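Side-chain contacts in polysialic acid O-acetyltransferase (Escherichia coli, PDB 3JQY), which transfers acetyl groups from acetyl-CoA to the O7 or O9 hydroxyls of capsular polysialic acid, with a preference for long polymers: residues 29-34 and 45-50; 204-207 and 212-215. One frame throughout, in Å; residues are numbered along the deposited sequence. Where two conformers were deposited one is given.

Interaction 1: 29-34 and 45-50; sequences DSFSVD and GDLVNS
Phe-31 and Leu-47 meet in the left-handed beta-helix where strand 31-35 begins, near the N-terminal end of the helix as modelled; the turn after strand 41-44 leads on to strand 53-58, which pairs in parallel with strand 31-35. The two side chains cross at about a right angle. Leu-47 sends a single methyl, CD1, to the edge of the phenyl ring, near the ring plane, and CD1 lies 3.7 Å from CE2 of Phe-31. Leu-47 carries its CG anti to the carbonyl carbon (chi1 -53°), which helps bring the isobutyl group round to the aromatic edge. Ile-66 of strand 63-66 touches both side chains, and the Phe-31 ring also meets that of Phe-42, so the pair belongs to an apolar cluster with Ile-66 and Phe-42. The same CD1 methyl passes 4.0 Å from OG of Ser-30. OG of Ser-30 touches CB of Ser-50 at 3.7 Å but is hydrogen-bonded to OD1 of Asn-53. CB of Ser-30 in turn rests 3.6 Å from the carbonyl O of Ser-50. The two segments therefore join by packing, without a hydrogen bond across them. Ser-50 turns its hydroxyl to its own turn and to Cys-72 N; its OG donates to Val-48 O at 3.0 Å, from above the carbonyl plane (61° out of it).

Interaction 2: 204-207 and 212-215; sequences CAAA and KIIK
Strands 204-207 and 212-215 run antiparallel as the two arms of a hairpin, their axes 4.4 Å apart at closest approach with 128° between directions, and the pairing shifts by one residue where Ile-214 and Lys-215 both face Ala-205. Two donors thus grip one carbonyl: Ile-214 N reaches Ala-205 O at 2.8 Å, and Lys-215 N reaches the same Ala-205 O by a longer bond of 3.3 Å. Ala-205 N answers with a bond to Lys-215 O at 2.9 Å. Beyond the bulge, Ala-207 and Lys-212 exchange backbone bonds in both directions. Ile-213 sits on the face with Ala-206. Its CD1 touches two groups of the partner strand, Cys-204 CB at 4.0 Å and Ala-206 CB at 4.2 Å; Val-200 and Pro-201 also touch this isoleucine. Ile-214 holds CG1 between its backbone N and carbonyl carbon (chi1 65°), which brings CG1 alongside the strand, 3.3 Å from Ala-205 O, and lets CD1 reach Ala-207 CB at 3.9 Å. Among its side-chain atoms Lys-215 brings CB nearest to Ala-205; the chain, bent at chi2 and chi4, then leads away and packs on Ile-158 of a neighbouring subunit. Lys-215 probably binds acetyl-CoA, consistent with a cofactor site near the subunit boundary, as in other hexapeptide acyltransferases. Such a double acceptor, with two residues opposite one, is the signature of a classic beta bulge.

How the interactions relate
Interactions 1 and 2 lie on opposite sides of the chain's centre, their own centres 38 Å apart and their nearest atoms about 29 Å apart, so neither touches the other. Successive turns of the beta-helix fill the interval: interaction 1 belongs to its early coils, whereas in interaction 2 strand 204-208 continues the parallel sheet beside 189-190 and strand 211-216 closes its edge antiparallel. Their relation to the cofactor differs too. Segments 29-34 and 45-50 lie away from the residues that probably bind acetyl-CoA, while 212-215 holds Lys-215, which probably binds it, and the side chain of Lys-212 comes within about 7 Å of that of Lys-198, another residue inferred to bind acetyl-CoA.

Interaction 1: 29-34 and 45-50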
ATOM      1  N   ASP B  29     -14.790  16.914  26.213  1.00 24.37           N
ATOM      2  CA  ASP B  29     -14.697  15.555  26.732  1.00 31.87           C
ATOM      3  C   ASP B  29     -14.062  14.558  25.763  1.00 24.74           C
ATOM      4  O   ASP B  29     -13.705  13.449  26.162  1.00 27.85           O
ATOM      5  CB  ASP B  29     -16.068  15.057  27.201  1.00 40.48           C
ATOM      6  CG  ASP B  29     -17.156  15.265  26.161  1.00 46.09           C
ATOM      7  OD1 ASP B  29     -16.850  15.217  24.950  1.00 46.69           O
ATOM      8  OD2 ASP B  29     -18.324  15.469  26.560  1.00 59.49           O
ATOM      9  N   SER B  30     -13.906  14.947  24.501  1.00 22.69           N
ATOM     10  CA  SER B  30     -13.354  14.029  23.507  1.00 17.66           C
ATOM     11  C   SER B  30     -11.842  14.173  23.344  1.00 18.56           C
ATOM     12  O   SER B  30     -11.217  13.364  22.673  1.00 16.87           O
ATOM     13  CB  SER B  30     -14.036  14.207  22.145  1.00 19.26           C
ATOM     14  OG  SER B  30     -13.415  15.236  21.387  1.00 18.05           O
ATOM     15  N   PHE B  31     -11.261  15.198  23.959  1.00 14.64           N
ATOM     16  CA  PHE B  31      -9.833  15.461  23.806  1.00 20.48           C
ATOM     17  C   PHE B  31      -9.022  15.202  25.070  1.00 21.47           C
ATOM     18  O   PHE B  31      -9.493  15.409  26.192  1.00 22.21           O
ATOM     19  CB  PHE B  31      -9.595  16.908  23.364  1.00 20.02           C
ATOM     20  CG  PHE B  31      -9.562  17.096  21.871  1.00 17.19           C
ATOM     21  CD1 PHE B  31      -8.354  17.152  21.197  1.00 19.86           C
ATOM     22  CD2 PHE B  31     -10.740  17.235  21.147  1.00 18.29           C
ATOM     23  CE1 PHE B  31      -8.314  17.334  19.827  1.00 18.88           C
ATOM     24  CE2 PHE B  31     -10.709  17.418  19.770  1.00 16.15           C
ATOM     25  CZ  PHE B  31      -9.495  17.466  19.109  1.00 16.12           C
ATOM     26  N   SER B  32      -7.798  14.731  24.872  1.00 19.16           N
ATOM     27  CA  SER B  32      -6.788  14.775  25.912  1.00 19.70           C
ATOM     28  C   SER B  32      -5.749  15.773  25.439  1.00 21.71           C
ATOM     29  O   SER B  32      -5.401  15.797  24.260  1.00 22.81           O
ATOM     30  CB  SER B  32      -6.160  13.401  26.125  1.00 26.15           C
ATOM     31  OG  SER B  32      -5.431  12.991  24.982  1.00 36.91           O
ATOM     32  N   VAL B  33      -5.269  16.615  26.345  1.00 17.93           N
ATOM     33  CA  VAL B  33      -4.302  17.630  25.969  1.00 16.06           C
ATOM     34  C   VAL B  33      -3.047  17.476  26.800  1.00 26.96           C
ATOM     35  O   VAL B  33      -3.116  17.359  28.024  1.00 22.88           O
ATOM     36  CB  VAL B  33      -4.869  19.049  26.167  1.00 23.98           C
ATOM     37  CG1 VAL B  33      -3.832  20.088  25.777  1.00 27.71           C
ATOM     38  CG2 VAL B  33      -6.146  19.227  25.352  1.00 24.38           C
ATOM     39  N   ASP B  34      -1.902  17.457  26.128  1.00 18.68           N
ATOM     40  CA  ASP B  34      -0.616  17.425  26.806  1.00 20.50           C
ATOM     41  C   ASP B  34       0.250  18.570  26.299  1.00 23.89           C
ATOM     42  O   ASP B  34       0.497  18.693  25.103  1.00 20.71           O
ATOM     43  CB  ASP B  34       0.081  16.090  26.573  1.00 23.68           C
ATOM     44  CG  ASP B  34       1.354  15.961  27.375  1.00 38.19           C
ATOM     45  OD1 ASP B  34       1.333  16.304  28.578  1.00 48.69           O
ATOM     46  OD2 ASP B  34       2.375  15.524  26.805  1.00 46.42           O
ATOM     47  N   GLY B  45     -14.381  24.403  19.356  1.00 15.23           N
ATOM     48  CA  GLY B  45     -15.807  24.672  19.329  1.00 16.25           C
ATOM     49  C   GLY B  45     -16.647  23.520  19.845  1.00 14.39           C
ATOM     50  O   GLY B  45     -16.140  22.578  20.458  1.00 14.13           O
ATOM     51  N   ASP B  46     -17.950  23.601  19.607  1.00 12.28           N
ATOM     52  CA  ASP B  46     -18.851  22.526  19.999  1.00 11.70           C
ATOM     53  C   ASP B  46     -18.827  21.438  18.936  1.00 13.91           C
ATOM     54  O   ASP B  46     -19.403  21.598  17.865  1.00 14.90           O
ATOM     55  CB  ASP B  46     -20.261  23.074  20.191  1.00 14.35           C
ATOM     56  CG  ASP B  46     -20.360  23.984  21.400  1.00 16.84           C
ATOM     57  OD1 ASP B  46     -19.901  23.569  22.481  1.00 24.37           O
ATOM     58  OD2 ASP B  46     -20.889  25.104  21.275  1.00 17.67           O
ATOM     59  N   LEU B  47     -18.149  20.338  19.238  1.00 13.84           N
ATOM     60  CA  LEU B  47     -17.931  19.291  18.251  1.00 13.38           C
ATOM     61  C   LEU B  47     -19.120  18.349  18.184  1.00 15.27           C
ATOM     62  O   LEU B  47     -19.986  18.364  19.055  1.00 18.44           O
ATOM     63  CB  LEU B  47     -16.673  18.495  18.589  1.00 15.91           C
ATOM     64  CG  LEU B  47     -15.416  19.345  18.783  1.00 17.60           C
ATOM     65  CD1 LEU B  47     -14.233  18.437  19.083  1.00 19.16           C
ATOM     66  CD2 LEU B  47     -15.156  20.219  17.560  1.00 12.68           C
ATOM     67  N   VAL B  48     -19.154  17.539  17.134  1.00 13.24           N
ATOM     68  CA  VAL B  48     -20.215  16.555  16.972  0.62 13.21           C
ATOM     69  C   VAL B  48     -19.646  15.156  16.773  1.00 16.82           C
ATOM     70  O   VAL B  48     -18.626  14.973  16.105  1.00 14.33           O
ATOM     71  CB  VAL B  48     -21.164  16.910  15.802  0.62 16.50           C
ATOM     72  CG1 VAL B  48     -21.939  18.185  16.112  0.62 21.04           C
ATOM     73  CG2 VAL B  48     -20.391  17.055  14.505  0.62 12.06           C
ATOM     74  N   ASN B  49     -20.306  14.171  17.378  1.00 17.58           N
ATOM     75  CA  ASN B  49     -19.931  12.767  17.220  1.00 17.61           C
ATOM     76  C   ASN B  49     -18.430  12.490  17.348  1.00 18.58           C
ATOM     77  O   ASN B  49     -17.881  11.682  16.599  1.00 16.90           O
ATOM     78  CB  ASN B  49     -20.434  12.262  15.866  1.00 17.42           C
ATOM     79  CG  ASN B  49     -20.364  10.752  15.742  1.00 26.95           C
ATOM     80  OD1 ASN B  49     -20.620  10.023  16.702  1.00 24.51           O
ATOM     81  ND2 ASN B  49     -20.021  10.276  14.552  1.00 24.54           N
ATOM     82  N   SER B  50     -17.781  13.147  18.305  1.00 15.59           N
ATOM     83  CA  SER B  50     -16.322  13.085  18.438  1.00 11.87           C
ATOM     84  C   SER B  50     -15.852  12.205  19.591  1.00 18.51           C
ATOM     85  O   SER B  50     -16.526  12.103  20.614  1.00 20.64           O
ATOM     86  CB  SER B  50     -15.760  14.496  18.611  1.00 11.58           C
ATOM     87  OG  SER B  50     -15.995  15.280  17.454  1.00 12.79           O
TER

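Interaction 2: 204-207 and 212-215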
ATOM      1  N   CYS B 204      -9.093  17.445 -13.675  1.00 13.58           N
ATOM      2  CA  CYS B 204      -8.387  16.310 -14.273  1.00 13.46           C
ATOM      3  C   CYS B 204      -8.435  15.121 -13.337  1.00 14.23           C
ATOM      4  O   CYS B 204      -8.513  15.292 -12.128  1.00 11.30           O
ATOM      5  CB  CYS B 204      -6.917  16.644 -14.494  1.00 15.20           C
ATOM      6  SG  CYS B 204      -6.586  17.853 -15.778  1.00 19.49           S
ATOM      7  N   ALA B 205      -8.368  13.919 -13.905  1.00 13.54           N
ATOM      8  CA  ALA B 205      -8.165  12.712 -13.116  1.00 12.64           C
ATOM      9  C   ALA B 205      -6.728  12.243 -13.325  1.00 18.04           C
ATOM     10  O   ALA B 205      -6.246  12.189 -14.459  1.00 15.72           O
ATOM     11  CB  ALA B 205      -9.143  11.630 -13.534  1.00 12.70           C
ATOM     12  N   ALA B 206      -6.041  11.928 -12.228  1.00  9.33           N
ATOM     13  CA  ALA B 206      -4.667  11.442 -12.284  1.00  9.37           C
ATOM     14  C   ALA B 206      -4.560  10.140 -11.503  1.00 11.80           C
ATOM     15  O   ALA B 206      -5.268   9.948 -10.512  1.00 14.53           O
ATOM     16  CB  ALA B 206      -3.723  12.472 -11.697  1.00 13.72           C
ATOM     17  N   ALA B 207      -3.667   9.260 -11.939  1.00 11.60           N
ATOM     18  CA  ALA B 207      -3.428   7.999 -11.252  1.00 11.85           C
ATOM     19  C   ALA B 207      -2.068   7.424 -11.627  1.00 13.25           C
ATOM     20  O   ALA B 207      -1.492   7.792 -12.651  1.00 14.68           O
ATOM     21  CB  ALA B 207      -4.545   6.983 -11.563  1.00 12.42           C
ATOM     22  N   LYS B 212       0.107  10.119 -13.302  1.00 16.53           N
ATOM     23  CA  LYS B 212       0.060  10.874 -14.541  1.00 14.63           C
ATOM     24  C   LYS B 212      -1.388  11.257 -14.770  1.00 17.09           C
ATOM     25  O   LYS B 212      -2.293  10.589 -14.271  1.00 17.26           O
ATOM     26  CB  LYS B 212       0.546  10.024 -15.713  1.00 22.27           C
ATOM     27  CG  LYS B 212       1.890   9.358 -15.485  1.00 26.42           C
ATOM     28  CD  LYS B 212       2.979  10.390 -15.265  1.00 30.30           C
ATOM     29  CE  LYS B 212       4.354   9.742 -15.281  1.00 41.42           C
ATOM     30  NZ  LYS B 212       4.508   8.850 -16.465  1.00 48.68           N
ATOM     31  N   ILE B 213      -1.615  12.316 -15.529  1.00 16.25           N
ATOM     32  CA  ILE B 213      -2.954  12.638 -15.946  1.00 16.28           C
ATOM     33  C   ILE B 213      -3.551  11.558 -16.848  1.00 17.56           C
ATOM     34  O   ILE B 213      -2.985  11.238 -17.850  1.00 19.49           O
ATOM     35  CB  ILE B 213      -3.063  13.987 -16.688  1.00 19.79           C
ATOM     36  CG1 ILE B 213      -2.497  15.093 -15.873  1.00 22.02           C
ATOM     37  CG2 ILE B 213      -4.475  14.254 -17.110  1.00 17.99           C
ATOM     38  CD1 ILE B 213      -3.116  15.276 -14.744  1.00 31.73           C
ATOM     39  N   ILE B 214      -4.701  11.042 -16.482  1.00 14.17           N
ATOM     40  CA  ILE B 214      -5.320   9.987 -17.284  1.00 17.39           C
ATOM     41  C   ILE B 214      -6.603  10.449 -17.978  1.00 18.70           C
ATOM     42  O   ILE B 214      -7.082   9.798 -18.909  1.00 21.44           O
ATOM     43  CB  ILE B 214      -5.599   8.723 -16.451  1.00 18.97           C
ATOM     44  CG1 ILE B 214      -6.637   9.014 -15.369  1.00 18.35           C
ATOM     45  CG2 ILE B 214      -4.310   8.179 -15.850  1.00 23.71           C
ATOM     46  CD1 ILE B 214      -6.973   7.807 -14.510  1.00 29.59           C
ATOM     47  N   LYS B 215      -7.150  11.577 -17.535  1.00 15.84           N
ATOM     48  CA  LYS B 215      -8.335  12.145 -18.166  1.00 16.15           C
ATOM     49  C   LYS B 215      -8.420  13.630 -17.872  1.00 21.17           C
ATOM     50  O   LYS B 215      -8.152  14.068 -16.752  1.00 17.95           O
ATOM     51  CB  LYS B 215      -9.609  11.456 -17.675  1.00 17.98           C
ATOM     52  CG  LYS B 215     -10.828  11.698 -18.562  1.00 20.96           C
ATOM     53  CD  LYS B 215     -10.862  10.700 -19.711  1.00 30.22           C
ATOM     54  CE  LYS B 215     -12.095  10.882 -20.572  1.00 41.37           C
ATOM     55  NZ  LYS B 215     -11.974  12.069 -21.465  1.00 40.35           N
TER